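TlmII (Streptoalloteichus hindustanus, PDB 4HVM) takes part in tallysomycin biosynthesis as a condensation-domain family protein, probably acting on phosphopantetheine-bound intermediates, although its precise reaction remains uncertain. Local coordinates at residues L19-L27 against V139-A147; L243-W254 against P312-Q322. All coordinates share one frame; numbering follows the deposited sequence.

In the fold
From the N terminus, the chain runs through helix 18-27 and then strands and helices of the N-terminal half before strand 133-141 brings it back. Contact 1 closes that long excursion, setting the helix against the turn after the strand. Contact 2 opens later: helix 241-255 leads into strands 274-282 and 297-305, and helix 314-330 returns to pack against it. The two closures follow in series, neither enclosing nor crossing the other, with centres about 30 Å apart. Contact 1 belongs to the half built on the five-stranded sheet, contact 2 to the half with the six-stranded sheet, consistent with the two chloramphenicol-acetyltransferase-like lobes of condensation domains. D146 bonds across to R284, L296 and T297.

Contact 1 of 2, residues L19-L27 against V139-A147; sequences LQRGAWRWL and VAHQMLLDA
The side-chain amide of Q20 donates from NE2 to the backbone O of M143 at 2.8 Å, an almost straight bond that lies in the Q20 amide plane. The acceptor sits in H141-A147, which corresponds to the HHxxxDG signature of condensation domains, keeping H141 and D146, with Q142 and A147 in place of the second histidine and the glycine. S17 N holds Q20 OE1 at the other end of the amide, so both polar atoms fix its rotation.

M143, modelled as selenomethionine, is the main apolar plug. Its chain bends at chi3 (51°), laying CE 3.7 Å from Q20 CB while SE stands 3.8 Å from W24 CE3, an oblique Met-aromatic contact. CG of M143 rests on the methyl of A23. One turn on, L27 CD1 lies 3.8 Å from Q142 CG and also meets H141 CE1. The H141 ring is oriented by M143 N, which donates to ND1 near the ring plane at 3.1 Å. Strands 68-72 and 76-80 also pack on M143, through F70 and L76. Beyond the turn, D146 caps helix 147-161. At the border, Q142 OE1 meets the edge of the W26 indole, 3.7 Å from CZ2, with amide and ring planes 67° apart.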
loop_
_atom_site.group_PDB
_atom_site.type_symbol
_atom_site.label_atom_id
_atom_site.label_comp_id
_atom_site.label_asym_id
_atom_site.label_seq_id
_atom_site.Cartn_x
_atom_site.Cartn_y
_atom_site.Cartn_z
ATOM N N LEU A 19 -9.308 4.044 -10.637
ATOM C CA LEU A 19 -8.653 3.181 -9.659
ATOM C C LEU A 19 -9.679 2.544 -8.733
ATOM O O LEU A 19 -9.483 1.431 -8.245
ATOM C CB LEU A 19 -7.621 3.964 -8.845
ATOM C CG LEU A 19 -6.353 4.374 -9.602
ATOM C CD1 LEU A 19 -5.441 5.213 -8.723
ATOM C CD2 LEU A 19 -5.616 3.154 -10.148
ATOM N N GLN A 20 -10.772 3.262 -8.490
ATOM C CA GLN A 20 -11.880 2.733 -7.702
ATOM C C GLN A 20 -12.627 1.663 -8.488
ATOM O O GLN A 20 -12.959 0.607 -7.953
ATOM C CB GLN A 20 -12.837 3.853 -7.293
ATOM C CG GLN A 20 -12.278 4.781 -6.235
ATOM C CD GLN A 20 -13.207 5.929 -5.929
ATOM O OE1 GLN A 20 -13.839 6.486 -6.827
ATOM N NE2 GLN A 20 -13.301 6.292 -4.657
ATOM N N ARG A 21 -12.889 1.947 -9.761
ATOM C CA ARG A 21 -13.512 0.978 -10.657
ATOM C C ARG A 21 -12.660 -0.284 -10.774
ATOM O O ARG A 21 -13.178 -1.401 -10.735
ATOM C CB ARG A 21 -13.724 1.593 -12.044
ATOM C CG ARG A 21 -15.133 2.122 -12.291
ATOM C CD ARG A 21 -15.274 2.764 -13.671
ATOM N NE ARG A 21 -14.841 4.161 -13.676
ATOM C CZ ARG A 21 -13.804 4.631 -14.365
ATOM N NH1 ARG A 21 -13.082 3.820 -15.126
ATOM N NH2 ARG A 21 -13.494 5.920 -14.299
ATOM N N GLY A 22 -11.352 -0.094 -10.912
ATOM C CA GLY A 22 -10.426 -1.202 -11.056
ATOM C C GLY A 22 -10.362 -2.111 -9.845
ATOM O O GLY A 22 -10.462 -3.331 -9.976
ATOM N N ALA A 23 -10.193 -1.523 -8.664
ATOM C CA ALA A 23 -10.120 -2.294 -7.428
ATOM C C ALA A 23 -11.434 -3.016 -7.142
ATOM O O ALA A 23 -11.444 -4.114 -6.587
ATOM C CB ALA A 23 -9.752 -1.391 -6.267
ATOM N N TRP A 24 -12.541 -2.390 -7.528
ATOM C CA TRP A 24 -13.867 -2.950 -7.289
ATOM C C TRP A 24 -14.087 -4.240 -8.073
ATOM O O TRP A 24 -14.940 -5.050 -7.714
ATOM C CB TRP A 24 -14.949 -1.923 -7.632
ATOM C CG TRP A 24 -16.349 -2.374 -7.331
ATOM C CD1 TRP A 24 -17.369 -2.535 -8.225
ATOM C CD2 TRP A 24 -16.882 -2.718 -6.047
ATOM N NE1 TRP A 24 -18.505 -2.957 -7.576
ATOM C CE2 TRP A 24 -18.232 -3.079 -6.238
ATOM C CE3 TRP A 24 -16.350 -2.758 -4.755
ATOM C CZ2 TRP A 24 -19.055 -3.475 -5.185
ATOM C CZ3 TRP A 24 -17.168 -3.152 -3.711
ATOM C CH2 TRP A 24 -18.506 -3.504 -3.932
ATOM N N ARG A 25 -13.314 -4.428 -9.139
ATOM C CA ARG A 25 -13.437 -5.626 -9.963
ATOM C C ARG A 25 -13.067 -6.898 -9.205
ATOM O O ARG A 25 -13.667 -7.950 -9.422
ATOM C CB ARG A 25 -12.601 -5.504 -11.240
ATOM C CG ARG A 25 -13.181 -4.545 -12.266
ATOM C CD ARG A 25 -12.411 -4.586 -13.581
ATOM N NE ARG A 25 -13.053 -3.774 -14.616
ATOM C CZ ARG A 25 -12.739 -2.510 -14.889
ATOM N NH1 ARG A 25 -11.778 -1.898 -14.212
ATOM N NH2 ARG A 25 -13.386 -1.854 -15.844
ATOM N N TRP A 26 -12.087 -6.797 -8.311
ATOM C CA TRP A 26 -11.651 -7.952 -7.530
ATOM C C TRP A 26 -12.138 -7.900 -6.081
ATOM O O TRP A 26 -12.321 -8.937 -5.447
ATOM C CB TRP A 26 -10.125 -8.100 -7.577
ATOM C CG TRP A 26 -9.377 -7.072 -6.776
ATOM C CD1 TRP A 26 -9.036 -5.810 -7.173
ATOM C CD2 TRP A 26 -8.868 -7.223 -5.446
ATOM N NE1 TRP A 26 -8.355 -5.164 -6.170
ATOM C CE2 TRP A 26 -8.237 -6.011 -5.099
ATOM C CE3 TRP A 26 -8.886 -8.265 -4.514
ATOM C CZ2 TRP A 26 -7.629 -5.814 -3.857
ATOM C CZ3 TRP A 26 -8.286 -8.066 -3.284
ATOM C CH2 TRP A 26 -7.664 -6.853 -2.967
ATOM N N LEU A 27 -12.354 -6.692 -5.565
ATOM C CA LEU A 27 -12.781 -6.513 -4.178
ATOM C C LEU A 27 -14.234 -6.903 -3.938
ATOM O O LEU A 27 -14.626 -7.181 -2.805
ATOM C CB LEU A 27 -12.569 -5.067 -3.731
ATOM C CG LEU A 27 -11.157 -4.720 -3.275
ATOM C CD1 LEU A 27 -11.042 -3.246 -2.923
ATOM C CD2 LEU A 27 -10.772 -5.588 -2.093
ATOM N N VAL A 139 -8.775 3.089 10.287
ATOM C CA VAL A 139 -9.073 1.835 9.608
ATOM C C VAL A 139 -9.920 2.148 8.384
ATOM O O VAL A 139 -11.089 2.506 8.511
ATOM C CB VAL A 139 -9.832 0.872 10.526
ATOM C CG1 VAL A 139 -10.138 -0.424 9.797
ATOM C CG2 VAL A 139 -9.028 0.604 11.788
ATOM N N ALA A 140 -9.336 2.014 7.198
ATOM C CA ALA A 140 -9.991 2.531 6.002
ATOM C C ALA A 140 -10.030 1.584 4.811
ATOM O O ALA A 140 -9.114 0.794 4.589
ATOM C CB ALA A 140 -9.357 3.852 5.595
ATOM N N HIS A 141 -11.109 1.690 4.044
ATOM C CA HIS A 141 -11.257 0.978 2.784
ATOM C C HIS A 141 -10.266 1.564 1.782
ATOM O O HIS A 141 -10.114 2.784 1.695
ATOM C CB HIS A 141 -12.688 1.153 2.278
ATOM C CG HIS A 141 -13.093 0.166 1.229
ATOM N ND1 HIS A 141 -12.617 0.216 -0.063
ATOM C CD2 HIS A 141 -13.945 -0.885 1.277
ATOM C CE1 HIS A 141 -13.153 -0.766 -0.764
ATOM N NE2 HIS A 141 -13.962 -1.450 0.026
ATOM N N GLN A 142 -9.596 0.698 1.029
ATOM C CA GLN A 142 -8.529 1.134 0.129
ATOM C C GLN A 142 -9.035 1.927 -1.076
ATOM O O GLN A 142 -8.250 2.558 -1.782
ATOM C CB GLN A 142 -7.701 -0.061 -0.351
ATOM C CG GLN A 142 -8.465 -1.014 -1.255
ATOM C CD GLN A 142 -7.549 -1.928 -2.044
ATOM O OE1 GLN A 142 -7.117 -2.970 -1.550
ATOM N NE2 GLN A 142 -7.249 -1.540 -3.279
HETATM N N MSE A 143 -10.343 1.889 -1.311
HETATM C CA MSE A 143 -10.943 2.639 -2.410
HETATM C C MSE A 143 -11.260 4.073 -1.996
HETATM O O MSE A 143 -11.797 4.855 -2.783
HETATM C CB MSE A 143 -12.210 1.943 -2.910
HETATM C CG MSE A 143 -11.946 0.685 -3.714
HETATM SE SE MSE A 143 -13.582 -0.171 -4.323
HETATM C CE MSE A 143 -14.442 1.377 -5.129
ATOM N N LEU A 144 -10.933 4.405 -0.753
ATOM C CA LEU A 144 -11.098 5.760 -0.248
ATOM C C LEU A 144 -9.746 6.365 0.092
ATOM O O LEU A 144 -9.456 7.499 -0.275
ATOM C CB LEU A 144 -11.997 5.775 0.990
ATOM C CG LEU A 144 -13.479 5.457 0.779
ATOM C CD1 LEU A 144 -14.273 5.788 2.029
ATOM C CD2 LEU A 144 -14.026 6.211 -0.420
ATOM N N LEU A 145 -8.919 5.598 0.795
ATOM C CA LEU A 145 -7.604 6.067 1.213
ATOM C C LEU A 145 -6.508 5.081 0.824
ATOM O O LEU A 145 -6.582 3.900 1.161
ATOM C CB LEU A 145 -7.582 6.278 2.728
ATOM C CG LEU A 145 -8.677 7.168 3.317
ATOM C CD1 LEU A 145 -8.526 7.275 4.826
ATOM C CD2 LEU A 145 -8.654 8.542 2.677
ATOM N N ASP A 146 -5.494 5.567 0.114
ATOM C CA ASP A 146 -4.315 4.760 -0.169
ATOM C C ASP A 146 -3.303 4.899 0.970
ATOM O O ASP A 146 -3.609 5.498 2.003
ATOM C CB ASP A 146 -3.691 5.129 -1.521
ATOM C CG ASP A 146 -3.408 6.617 -1.661
ATOM O OD1 ASP A 146 -3.413 7.343 -0.645
ATOM O OD2 ASP A 146 -3.167 7.060 -2.806
ATOM N N ALA A 147 -2.108 4.351 0.776
ATOM C CA ALA A 147 -1.077 4.350 1.813
ATOM C C ALA A 147 -0.755 5.741 2.357
ATOM O O ALA A 147 -0.676 5.941 3.570
ATOM C CB ALA A 147 0.190 3.676 1.291
#

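Contact 2 of 2, residues L243-W254 against P312-Q322; sequences LAMAALTAWWLW and PSFRDLMSRTQ
Helix 243-254 and helix 314-322 cross with their axes 8.9 Å apart and their directions at 110°, and the CA atoms of A247 and T321 come within 5.6 Å. This is plain helix-helix packing, made close by small residues at the crossing and without a hydrogen bond between the segments. The methyl of A247 lies 3.3 Å from T321 OG1, and A246 CB faces T321 CG2. The T321 hydroxyl is turned back on its own helix, donating to L317 O, which also accepts from T321 N on the opposite face of the carbonyl plane.

On one flank the selenomethionine M318 folds at chi2 and chi3, carrying CE to 3.6 Å from L243 CB and SE beside A247 CB. F314, its CG anti to the backbone N (chi1 177°), swings its ring out so that its edge receives L248 CD2, 3.9 Å from F314 CD1, and A244 CB near CZ. On the other flank L317 sets both methyls against W251: L317 CD1 is near W251 CD1, at an oblique angle to the ring, and L317 CD2 is 3.7 Å from W251 CB. P312 CG approaches the edge of the W251 ring, and it also lies 3.6 Å from W254 CZ3, at an oblique angle to that ring. Just after the proline, S313 and D316 form a capping box that starts the second helix, D316 N donating to S313 OG and S313 N to D316 OD2.

Around the pair, helix 224-231 brings L230 against A244 and F314, helix 445-459 packs on L248 and W251, and strand 359-361 of the six-stranded sheet lies against M245, T249 and L253.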
loop_
_atom_site.group_PDB
_atom_site.type_symbol
_atom_site.label_atom_id
_atom_site.label_comp_id
_atom_site.label_asym_id
_atom_site.label_seq_id
_atom_site.Cartn_x
_atom_site.Cartn_y
_atom_site.Cartn_z
ATOM N N LEU A 243 12.899 0.316 -4.654
ATOM C CA LEU A 243 13.651 -0.127 -5.825
ATOM C C LEU A 243 14.935 -0.851 -5.438
ATOM O O LEU A 243 15.397 -1.733 -6.157
ATOM C CB LEU A 243 13.952 1.045 -6.764
ATOM C CG LEU A 243 13.544 0.769 -8.214
ATOM C CD1 LEU A 243 12.094 0.311 -8.279
ATOM C CD2 LEU A 243 13.766 1.993 -9.089
ATOM N N ALA A 244 15.506 -0.477 -4.300
ATOM C CA ALA A 244 16.642 -1.205 -3.756
ATOM C C ALA A 244 16.170 -2.580 -3.305
ATOM O O ALA A 244 16.882 -3.570 -3.458
ATOM C CB ALA A 244 17.258 -0.449 -2.602
HETATM N N MSE A 245 14.963 -2.629 -2.749
HETATM C CA MSE A 245 14.335 -3.891 -2.371
HETATM C C MSE A 245 14.081 -4.777 -3.580
HETATM O O MSE A 245 14.423 -5.957 -3.575
HETATM C CB MSE A 245 13.015 -3.637 -1.647
HETATM C CG MSE A 245 13.171 -3.209 -0.207
HETATM SE SE MSE A 245 13.960 -4.622 0.874
HETATM C CE MSE A 245 15.820 -4.025 0.883
ATOM N N ALA A 246 13.468 -4.203 -4.609
ATOM C CA ALA A 246 13.146 -4.943 -5.822
ATOM C C ALA A 246 14.394 -5.508 -6.494
ATOM O O ALA A 246 14.367 -6.614 -7.034
ATOM C CB ALA A 246 12.378 -4.057 -6.789
ATOM N N ALA A 247 15.485 -4.750 -6.451
ATOM C CA ALA A 247 16.739 -5.184 -7.050
ATOM C C ALA A 247 17.340 -6.348 -6.278
ATOM O O ALA A 247 17.792 -7.329 -6.867
ATOM C CB ALA A 247 17.724 -4.026 -7.112
ATOM N N LEU A 248 17.337 -6.233 -4.953
ATOM C CA LEU A 248 17.946 -7.244 -4.096
ATOM C C LEU A 248 17.092 -8.503 -3.982
ATOM O O LEU A 248 17.625 -9.607 -3.879
ATOM C CB LEU A 248 18.252 -6.671 -2.709
ATOM C CG LEU A 248 19.418 -5.680 -2.646
ATOM C CD1 LEU A 248 19.594 -5.145 -1.237
ATOM C CD2 LEU A 248 20.704 -6.324 -3.145
ATOM N N THR A 249 15.772 -8.334 -4.008
ATOM C CA THR A 249 14.858 -9.471 -3.986
ATOM C C THR A 249 14.992 -10.269 -5.276
ATOM O O THR A 249 15.043 -11.500 -5.254
ATOM C CB THR A 249 13.394 -9.028 -3.813
ATOM O OG1 THR A 249 13.237 -8.344 -2.565
ATOM C CG2 THR A 249 12.470 -10.230 -3.841
ATOM N N ALA A 250 15.053 -9.558 -6.398
ATOM C CA ALA A 250 15.245 -10.187 -7.699
ATOM C C ALA A 250 16.595 -10.882 -7.755
ATOM O O ALA A 250 16.730 -11.937 -8.369
ATOM C CB ALA A 250 15.137 -9.160 -8.813
ATOM N N TRP A 251 17.591 -10.285 -7.109
ATOM C CA TRP A 251 18.929 -10.863 -7.063
ATOM C C TRP A 251 18.946 -12.205 -6.347
ATOM O O TRP A 251 19.502 -13.177 -6.853
ATOM C CB TRP A 251 19.910 -9.911 -6.379
ATOM C CG TRP A 251 21.169 -10.585 -5.917
ATOM C CD1 TRP A 251 22.246 -10.929 -6.682
ATOM C CD2 TRP A 251 21.483 -10.992 -4.578
ATOM N NE1 TRP A 251 23.210 -11.524 -5.904
ATOM C CE2 TRP A 251 22.765 -11.575 -4.609
ATOM C CE3 TRP A 251 20.804 -10.921 -3.358
ATOM C CZ2 TRP A 251 23.382 -12.084 -3.469
ATOM C CZ3 TRP A 251 21.418 -11.427 -2.225
ATOM C CH2 TRP A 251 22.694 -12.000 -2.289
ATOM N N TRP A 252 18.343 -12.253 -5.163
ATOM C CA TRP A 252 18.375 -13.467 -4.359
ATOM C C TRP A 252 17.596 -14.597 -5.012
ATOM O O TRP A 252 18.045 -15.742 -5.019
ATOM C CB TRP A 252 17.842 -13.220 -2.951
ATOM C CG TRP A 252 18.107 -14.378 -2.044
ATOM C CD1 TRP A 252 19.255 -14.622 -1.349
ATOM C CD2 TRP A 252 17.218 -15.459 -1.743
ATOM N NE1 TRP A 252 19.136 -15.783 -0.628
ATOM C CE2 TRP A 252 17.894 -16.316 -0.851
ATOM C CE3 TRP A 252 15.915 -15.784 -2.135
ATOM C CZ2 TRP A 252 17.313 -17.475 -0.346
ATOM C CZ3 TRP A 252 15.340 -16.936 -1.630
ATOM C CH2 TRP A 252 16.038 -17.767 -0.746
ATOM N N LEU A 253 16.430 -14.273 -5.560
ATOM C CA LEU A 253 15.631 -15.263 -6.269
ATOM C C LEU A 253 16.354 -15.751 -7.522
ATOM O O LEU A 253 16.070 -16.833 -8.033
ATOM C CB LEU A 253 14.262 -14.688 -6.633
ATOM C CG LEU A 253 13.365 -14.273 -5.463
ATOM C CD1 LEU A 253 12.052 -13.714 -5.979
ATOM C CD2 LEU A 253 13.123 -15.445 -4.525
ATOM N N TRP A 254 17.287 -14.944 -8.017
ATOM C CA TRP A 254 18.110 -15.341 -9.151
ATOM C C TRP A 254 19.171 -16.347 -8.702
ATOM O O TRP A 254 19.456 -17.312 -9.411
ATOM C CB TRP A 254 18.742 -14.110 -9.811
ATOM C CG TRP A 254 19.856 -14.427 -10.759
ATOM C CD1 TRP A 254 19.746 -14.969 -12.007
ATOM C CD2 TRP A 254 21.254 -14.212 -10.538
ATOM N NE1 TRP A 254 20.988 -15.110 -12.573
ATOM C CE2 TRP A 254 21.932 -14.652 -11.692
ATOM C CE3 TRP A 254 22.000 -13.690 -9.478
ATOM C CZ2 TRP A 254 23.319 -14.591 -11.813
ATOM C CZ3 TRP A 254 23.377 -13.631 -9.598
ATOM C CH2 TRP A 254 24.021 -14.077 -10.757
ATOM N N PRO A 312 27.457 -10.364 -9.953
ATOM C CA PRO A 312 26.955 -9.000 -10.128
ATOM C C PRO A 312 27.137 -8.155 -8.872
ATOM O O PRO A 312 27.226 -8.687 -7.765
ATOM C CB PRO A 312 25.469 -9.216 -10.403
ATOM C CG PRO A 312 25.141 -10.470 -9.667
ATOM C CD PRO A 312 26.368 -11.334 -9.732
ATOM N N SER A 313 27.203 -6.842 -9.057
ATOM C CA SER A 313 27.253 -5.915 -7.934
ATOM C C SER A 313 25.873 -5.303 -7.730
ATOM O O SER A 313 24.961 -5.540 -8.522
ATOM C CB SER A 313 28.270 -4.809 -8.196
ATOM O OG SER A 313 27.854 -3.990 -9.272
ATOM N N PHE A 314 25.714 -4.516 -6.671
ATOM C CA PHE A 314 24.452 -3.825 -6.440
ATOM C C PHE A 314 24.148 -2.879 -7.594
ATOM O O PHE A 314 22.998 -2.739 -8.004
ATOM C CB PHE A 314 24.484 -3.055 -5.124
ATOM C CG PHE A 314 23.236 -2.262 -4.855
ATOM C CD1 PHE A 314 22.038 -2.901 -4.583
ATOM C CD2 PHE A 314 23.265 -0.877 -4.854
ATOM C CE1 PHE A 314 20.892 -2.175 -4.325
ATOM C CE2 PHE A 314 22.123 -0.144 -4.596
ATOM C CZ PHE A 314 20.934 -0.796 -4.332
ATOM N N ARG A 315 25.189 -2.238 -8.116
ATOM C CA ARG A 315 25.036 -1.335 -9.249
ATOM C C ARG A 315 24.532 -2.067 -10.482
ATOM O O ARG A 315 23.712 -1.538 -11.229
ATOM C CB ARG A 315 26.355 -0.630 -9.572
ATOM C CG ARG A 315 26.548 0.689 -8.848
ATOM C CD ARG A 315 27.630 1.526 -9.515
ATOM N NE ARG A 315 27.803 2.819 -8.861
ATOM C CZ ARG A 315 28.657 3.043 -7.869
ATOM N NH1 ARG A 315 29.424 2.059 -7.419
ATOM N NH2 ARG A 315 28.751 4.251 -7.329
ATOM N N ASP A 316 25.033 -3.282 -10.690
ATOM C CA ASP A 316 24.613 -4.104 -11.819
ATOM C C ASP A 316 23.112 -4.374 -11.786
ATOM O O ASP A 316 22.417 -4.181 -12.779
ATOM C CB ASP A 316 25.383 -5.428 -11.846
ATOM C CG ASP A 316 26.818 -5.262 -12.311
ATOM O OD1 ASP A 316 27.068 -4.408 -13.189
ATOM O OD2 ASP A 316 27.698 -5.986 -11.801
ATOM N N LEU A 317 22.620 -4.812 -10.633
ATOM C CA LEU A 317 21.213 -5.152 -10.481
ATOM C C LEU A 317 20.336 -3.912 -10.380
ATOM O O LEU A 317 19.175 -3.936 -10.785
ATOM C CB LEU A 317 21.016 -6.044 -9.257
ATOM C CG LEU A 317 21.577 -7.453 -9.426
ATOM C CD1 LEU A 317 22.331 -7.868 -8.188
ATOM C CD2 LEU A 317 20.464 -8.440 -9.732
HETATM N N MSE A 318 20.895 -2.832 -9.842
HETATM C CA MSE A 318 20.170 -1.571 -9.740
HETATM C C MSE A 318 19.917 -1.024 -11.135
HETATM O O MSE A 318 18.841 -0.510 -11.431
HETATM C CB MSE A 318 20.972 -0.559 -8.919
HETATM C CG MSE A 318 20.150 0.561 -8.311
HETATM SE SE MSE A 318 18.767 -0.097 -7.117
HETATM C CE MSE A 318 17.223 0.365 -8.210
ATOM N N SER A 319 20.920 -1.151 -11.992
ATOM C CA SER A 319 20.828 -0.685 -13.367
ATOM C C SER A 319 19.727 -1.408 -14.141
ATOM O O SER A 319 18.950 -0.791 -14.875
ATOM C CB SER A 319 22.169 -0.889 -14.064
ATOM O OG SER A 319 22.043 -0.722 -15.457
ATOM N N ARG A 320 19.663 -2.722 -13.965
ATOM C CA ARG A 320 18.713 -3.548 -14.694
ATOM C C ARG A 320 17.301 -3.444 -14.116
ATOM O O ARG A 320 16.315 -3.565 -14.843
ATOM C CB ARG A 320 19.202 -4.997 -14.724
ATOM C CG ARG A 320 20.643 -5.117 -15.198
ATOM C CD ARG A 320 21.050 -6.546 -15.472
ATOM N NE ARG A 320 22.367 -6.626 -16.094
ATOM C CZ ARG A 320 22.790 -7.648 -16.831
ATOM N NH1 ARG A 320 24.008 -7.625 -17.354
ATOM N NH2 ARG A 320 21.999 -8.688 -17.053
ATOM N N THR A 321 17.208 -3.209 -12.810
ATOM C CA THR A 321 15.920 -3.022 -12.152
ATOM C C THR A 321 15.298 -1.696 -12.565
ATOM O O THR A 321 14.103 -1.615 -12.857
ATOM C CB THR A 321 16.076 -3.026 -10.624
ATOM O OG1 THR A 321 16.657 -4.266 -10.205
ATOM C CG2 THR A 321 14.729 -2.839 -9.943
ATOM N N GLN A 322 16.123 -0.655 -12.587
ATOM C CA GLN A 322 15.668 0.685 -12.938
ATOM C C GLN A 322 15.252 0.769 -14.404
ATOM O O GLN A 322 14.328 1.502 -14.756
ATOM C CB GLN A 322 16.764 1.711 -12.639
ATOM C CG GLN A 322 16.381 3.159 -12.912
ATOM C CD GLN A 322 17.471 4.124 -12.490
ATOM O OE1 GLN A 322 18.212 3.855 -11.545
ATOM N NE2 GLN A 322 17.586 5.244 -13.194
#